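Local structure of protein, Family 18 Chitinase (Crocus vernus, 3SIM) at residues 6-18 with 55-69. The protein probably binds and hydrolyses chitin as a plant glycoside hydrolase of family 18 built on a TIM barrel. Numbering follows the deposited sequence.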
# COMPACT_ATOMS: atom_id res chain seq x y z
N TYR A 6 -1.56 -1.93 -6.29
CA TYR A 6 -2.01 -0.55 -6.07
C TYR A 6 -2.83 -0.00 -7.30
O TYR A 6 -2.50 -0.32 -8.38
CB TYR A 6 -0.89 0.39 -5.63
CG TYR A 6 -0.38 0.12 -4.23
CD1 TYR A 6 -0.74 0.89 -3.16
CD2 TYR A 6 0.37 -0.99 -3.96
CE1 TYR A 6 -0.27 0.59 -1.88
CE2 TYR A 6 0.81 -1.30 -2.73
CZ TYR A 6 0.50 -0.52 -1.68
OH TYR A 6 0.96 -0.85 -0.47
N ILE A 7 -3.89 0.73 -7.06
CA ILE A 7 -4.76 1.24 -8.10
C ILE A 7 -5.53 2.52 -7.73
O ILE A 7 -5.93 2.75 -6.63
CB ILE A 7 -5.78 0.14 -8.63
CG1 ILE A 7 -6.62 0.62 -9.84
CG2 ILE A 7 -6.70 -0.24 -7.60
CD1 ILE A 7 -7.26 -0.40 -10.55
N GLY A 8 -5.75 3.30 -8.78
CA GLY A 8 -6.26 4.64 -8.75
C GLY A 8 -5.36 5.89 -8.71
O GLY A 8 -5.88 6.93 -8.58
N TYR A 9 -4.05 5.72 -8.80
CA TYR A 9 -3.05 6.74 -8.91
C TYR A 9 -1.87 6.23 -9.78
O TYR A 9 -1.49 5.13 -9.65
CB TYR A 9 -2.58 7.16 -7.53
CG TYR A 9 -1.80 8.45 -7.48
CD1 TYR A 9 -2.42 9.64 -7.32
CD2 TYR A 9 -0.46 8.44 -7.62
CE1 TYR A 9 -1.73 10.77 -7.30
CE2 TYR A 9 0.24 9.55 -7.59
CZ TYR A 9 -0.38 10.72 -7.43
OH TYR A 9 0.37 11.81 -7.40
N PRO A 10 -1.33 7.06 -10.67
CA PRO A 10 -1.68 8.45 -10.90
C PRO A 10 -3.12 8.63 -11.42
O PRO A 10 -3.70 7.72 -11.89
CB PRO A 10 -0.69 8.88 -11.99
CG PRO A 10 0.35 7.89 -12.03
CD PRO A 10 -0.11 6.68 -11.40
N LEU A 11 -3.65 9.83 -11.29
CA LEU A 11 -5.03 10.21 -11.66
C LEU A 11 -5.36 10.15 -13.15
O LEU A 11 -4.50 10.22 -13.96
CB LEU A 11 -5.39 11.61 -11.14
CG LEU A 11 -5.24 12.01 -9.68
CD1 LEU A 11 -5.68 13.40 -9.50
CD2 LEU A 11 -6.00 11.11 -8.73
N PHE A 12 -6.62 9.96 -13.48
CA PHE A 12 -7.10 10.00 -14.86
C PHE A 12 -6.55 8.93 -15.85
O PHE A 12 -6.55 9.17 -17.01
CB PHE A 12 -7.04 11.41 -15.51
CG PHE A 12 -7.17 12.56 -14.56
CD1 PHE A 12 -8.29 12.76 -13.81
CD2 PHE A 12 -6.14 13.43 -14.40
CE1 PHE A 12 -8.36 13.80 -12.96
CE2 PHE A 12 -6.24 14.47 -13.55
CZ PHE A 12 -7.32 14.64 -12.82
N SER A 13 -6.10 7.79 -15.36
CA SER A 13 -5.73 6.67 -16.22
C SER A 13 -6.88 6.01 -16.99
O SER A 13 -6.69 5.43 -18.02
CB SER A 13 -4.96 5.62 -15.45
OG SER A 13 -5.79 4.72 -14.83
N GLY A 14 -8.00 5.95 -16.33
CA GLY A 14 -9.15 5.22 -16.72
C GLY A 14 -9.17 3.73 -16.42
O GLY A 14 -10.11 3.10 -16.75
N VAL A 15 -8.14 3.20 -15.80
CA VAL A 15 -8.04 1.77 -15.52
C VAL A 15 -9.09 1.24 -14.54
O VAL A 15 -9.24 1.70 -13.49
CB VAL A 15 -6.59 1.35 -15.13
CG1 VAL A 15 -6.52 -0.16 -14.73
CG2 VAL A 15 -5.66 1.67 -16.22
N LYS A 16 -9.81 0.24 -14.96
CA LYS A 16 -10.78 -0.49 -14.17
C LYS A 16 -10.25 -1.72 -13.51
O LYS A 16 -9.34 -2.24 -13.99
CB LYS A 16 -11.92 -0.89 -15.05
CG LYS A 16 -12.86 0.16 -15.21
CD LYS A 16 -12.96 0.49 -16.55
CE LYS A 16 -14.03 -0.32 -17.12
NZ LYS A 16 -14.51 0.27 -18.33
N PHE A 17 -10.90 -2.22 -12.48
CA PHE A 17 -10.47 -3.43 -11.79
C PHE A 17 -10.42 -4.60 -12.81
O PHE A 17 -9.49 -5.39 -12.87
CB PHE A 17 -11.44 -3.82 -10.66
CG PHE A 17 -11.54 -2.86 -9.48
CD1 PHE A 17 -10.54 -2.71 -8.55
CD2 PHE A 17 -12.74 -2.22 -9.22
CE1 PHE A 17 -10.73 -1.89 -7.46
CE2 PHE A 17 -12.89 -1.41 -8.16
CZ PHE A 17 -11.89 -1.24 -7.28
N SER A 18 -11.44 -4.63 -13.65
CA SER A 18 -11.62 -5.63 -14.68
C SER A 18 -10.60 -5.56 -15.81
O SER A 18 -10.50 -6.45 -16.57
CB SER A 18 -13.05 -5.69 -15.21
OG SER A 18 -13.38 -4.59 -15.96
N PHE A 55 -9.71 10.42 -2.75
CA PHE A 55 -9.02 11.05 -3.89
C PHE A 55 -8.88 10.24 -5.17
O PHE A 55 -8.42 10.71 -6.15
CB PHE A 55 -7.73 11.71 -3.45
CG PHE A 55 -7.91 12.96 -2.64
CD1 PHE A 55 -8.09 12.88 -1.31
CD2 PHE A 55 -7.91 14.20 -3.21
CE1 PHE A 55 -8.28 13.98 -0.58
CE2 PHE A 55 -8.07 15.31 -2.47
CZ PHE A 55 -8.27 15.20 -1.15
N TRP A 56 -9.27 8.98 -5.11
CA TRP A 56 -9.48 8.21 -6.31
C TRP A 56 -10.84 8.51 -6.89
O TRP A 56 -11.65 9.12 -6.25
CB TRP A 56 -9.33 6.68 -6.14
CG TRP A 56 -10.37 6.00 -5.37
CD1 TRP A 56 -11.44 5.36 -5.86
CD2 TRP A 56 -10.43 5.87 -3.98
NE1 TRP A 56 -12.19 4.86 -4.87
CE2 TRP A 56 -11.58 5.14 -3.69
CE3 TRP A 56 -9.61 6.28 -2.94
CZ2 TRP A 56 -11.93 4.84 -2.42
CZ3 TRP A 56 -9.96 5.98 -1.70
CH2 TRP A 56 -11.12 5.27 -1.43
N ASP A 57 -11.03 8.04 -8.09
CA ASP A 57 -12.25 8.29 -8.86
C ASP A 57 -13.34 7.22 -8.62
O ASP A 57 -13.32 6.16 -9.18
CB ASP A 57 -11.89 8.52 -10.35
CG ASP A 57 -13.09 8.93 -11.23
OD1 ASP A 57 -14.20 8.84 -10.84
OD2 ASP A 57 -12.86 9.30 -12.32
N SER A 58 -14.30 7.59 -7.79
CA SER A 58 -15.40 6.73 -7.41
C SER A 58 -16.30 6.31 -8.56
O SER A 58 -16.90 5.33 -8.51
CB SER A 58 -16.21 7.25 -6.24
OG SER A 58 -16.95 8.37 -6.51
N SER A 59 -16.34 7.08 -9.62
CA SER A 59 -17.08 6.67 -10.76
C SER A 59 -16.49 5.52 -11.58
O SER A 59 -17.13 4.92 -12.35
CB SER A 59 -17.47 7.83 -11.60
OG SER A 59 -16.53 8.03 -12.55
N ILE A 60 -15.21 5.32 -11.43
CA ILE A 60 -14.55 4.18 -12.00
C ILE A 60 -14.31 3.03 -10.99
O ILE A 60 -14.62 1.91 -11.26
CB ILE A 60 -13.24 4.59 -12.70
CG1 ILE A 60 -13.52 5.51 -13.88
CG2 ILE A 60 -12.46 3.45 -13.19
CD1 ILE A 60 -12.45 6.40 -14.12
N LEU A 61 -13.72 3.34 -9.85
CA LEU A 61 -13.59 2.44 -8.71
C LEU A 61 -14.63 2.67 -7.57
O LEU A 61 -14.32 3.24 -6.57
CB LEU A 61 -12.17 2.51 -8.19
CG LEU A 61 -11.15 2.54 -9.32
CD1 LEU A 61 -9.82 2.93 -8.87
CD2 LEU A 61 -11.13 1.26 -10.08
N GLY A 62 -15.86 2.26 -7.80
CA GLY A 62 -16.90 2.36 -6.83
C GLY A 62 -17.35 1.09 -6.14
O GLY A 62 -16.89 0.01 -6.43
N PRO A 63 -18.34 1.28 -5.27
CA PRO A 63 -18.93 0.22 -4.48
C PRO A 63 -19.51 -0.91 -5.36
O PRO A 63 -19.23 -2.00 -5.07
CB PRO A 63 -20.01 0.96 -3.68
CG PRO A 63 -19.54 2.26 -3.56
CD PRO A 63 -18.75 2.58 -4.73
N ASP A 64 -20.23 -0.62 -6.43
CA ASP A 64 -20.70 -1.64 -7.36
C ASP A 64 -19.60 -2.42 -8.15
O ASP A 64 -19.71 -3.58 -8.32
CB ASP A 64 -21.74 -1.07 -8.32
CG ASP A 64 -22.98 -0.48 -7.63
OD1 ASP A 64 -23.40 -0.86 -6.55
OD2 ASP A 64 -23.54 0.37 -8.26
N GLN A 65 -18.59 -1.71 -8.60
CA GLN A 65 -17.45 -2.35 -9.25
C GLN A 65 -16.69 -3.33 -8.29
O GLN A 65 -16.28 -4.40 -8.67
CB GLN A 65 -16.52 -1.37 -9.92
CG GLN A 65 -17.15 -0.58 -11.03
CD GLN A 65 -17.95 0.61 -10.58
OE1 GLN A 65 -17.98 0.99 -9.46
NE2 GLN A 65 -18.63 1.16 -11.48
N ILE A 66 -16.54 -2.91 -7.05
CA ILE A 66 -15.91 -3.68 -5.99
C ILE A 66 -16.67 -4.98 -5.69
O ILE A 66 -16.09 -6.04 -5.64
CB ILE A 66 -15.65 -2.84 -4.73
CG1 ILE A 66 -14.66 -1.70 -5.00
CG2 ILE A 66 -15.18 -3.69 -3.62
CD1 ILE A 66 -14.61 -0.67 -4.00
N SER A 67 -17.97 -4.86 -5.61
CA SER A 67 -18.86 -6.00 -5.44
C SER A 67 -18.80 -6.95 -6.59
O SER A 67 -18.71 -8.09 -6.37
CB SER A 67 -20.30 -5.55 -5.34
OG SER A 67 -20.61 -5.18 -4.07
N ALA A 68 -18.85 -6.43 -7.80
CA ALA A 68 -18.73 -7.25 -8.99
C ALA A 68 -17.39 -7.99 -9.15
O ALA A 68 -17.38 -9.12 -9.49
CB ALA A 68 -19.02 -6.46 -10.18
N ILE A 69 -16.28 -7.32 -8.92
CA ILE A 69 -15.00 -7.96 -9.03
C ILE A 69 -14.81 -9.09 -7.98
O ILE A 69 -14.35 -10.10 -8.27
CB ILE A 69 -13.80 -6.94 -9.05
CG1 ILE A 69 -12.56 -7.57 -9.67
CG2 ILE A 69 -13.53 -6.45 -7.70
CD1 ILE A 69 -12.67 -7.80 -11.04
O HOH W 1 -8.47 7.42 -9.74
O HOH W 2 -13.46 -0.70 -12.04
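Apolar packing, with two water bridges and no direct hydrogen bond, joins Phe-17 and the loop that leaves strand 2-7 to Leu-61 and the first turns of helix 63-72. Over one face of the Phe-17 ring lies Leu-61 CD2, 3.8 Å from the ring centroid and 13° off its normal, which qualifies as a CH-pi contact. In the plane of the same ring, Gln-65 CB meets the edge at Phe-17 CD2, 3.9 Å away, while Ile-66 CG1 approaches Phe-17 CZ obliquely at 3.6 Å. At the root of the side chain, Ile-69 CG1 lies 4.0 Å from Phe-17 CB. The other Leu-61 branch, CD1, turns to Gly-8 CA at 4.0 Å; Ile-7 swings CG1 anti to its own N (chi1 -174°), which brings it within 4.1 Å of Leu-61 CD1. In this TIM barrel, the contact packs the segment running on from strand 2-7 against the 55-62 loop and helix 63-72, which precedes parallel strand 76-83; Phe-31 of strand 28-37 meets the Phe-17 ring edge-to-face. With only a methyl group at Phe-17, as in an alanine, Leu-61 CD2 is likely to lose the aromatic face it rests on, and a gap to open beside Ile-66 CG1 and Gln-65 CB. Polar links are indirect: one water accepts from Phe-17 N and donates to Ile-60 O, and another joins Gly-8 O to Asp-57 N. Leu-61 O, for its part, accepts from Trp-56 NE1 at 3.2 Å, close to the indole plane, but the N-H points at it with a clear bend (142°).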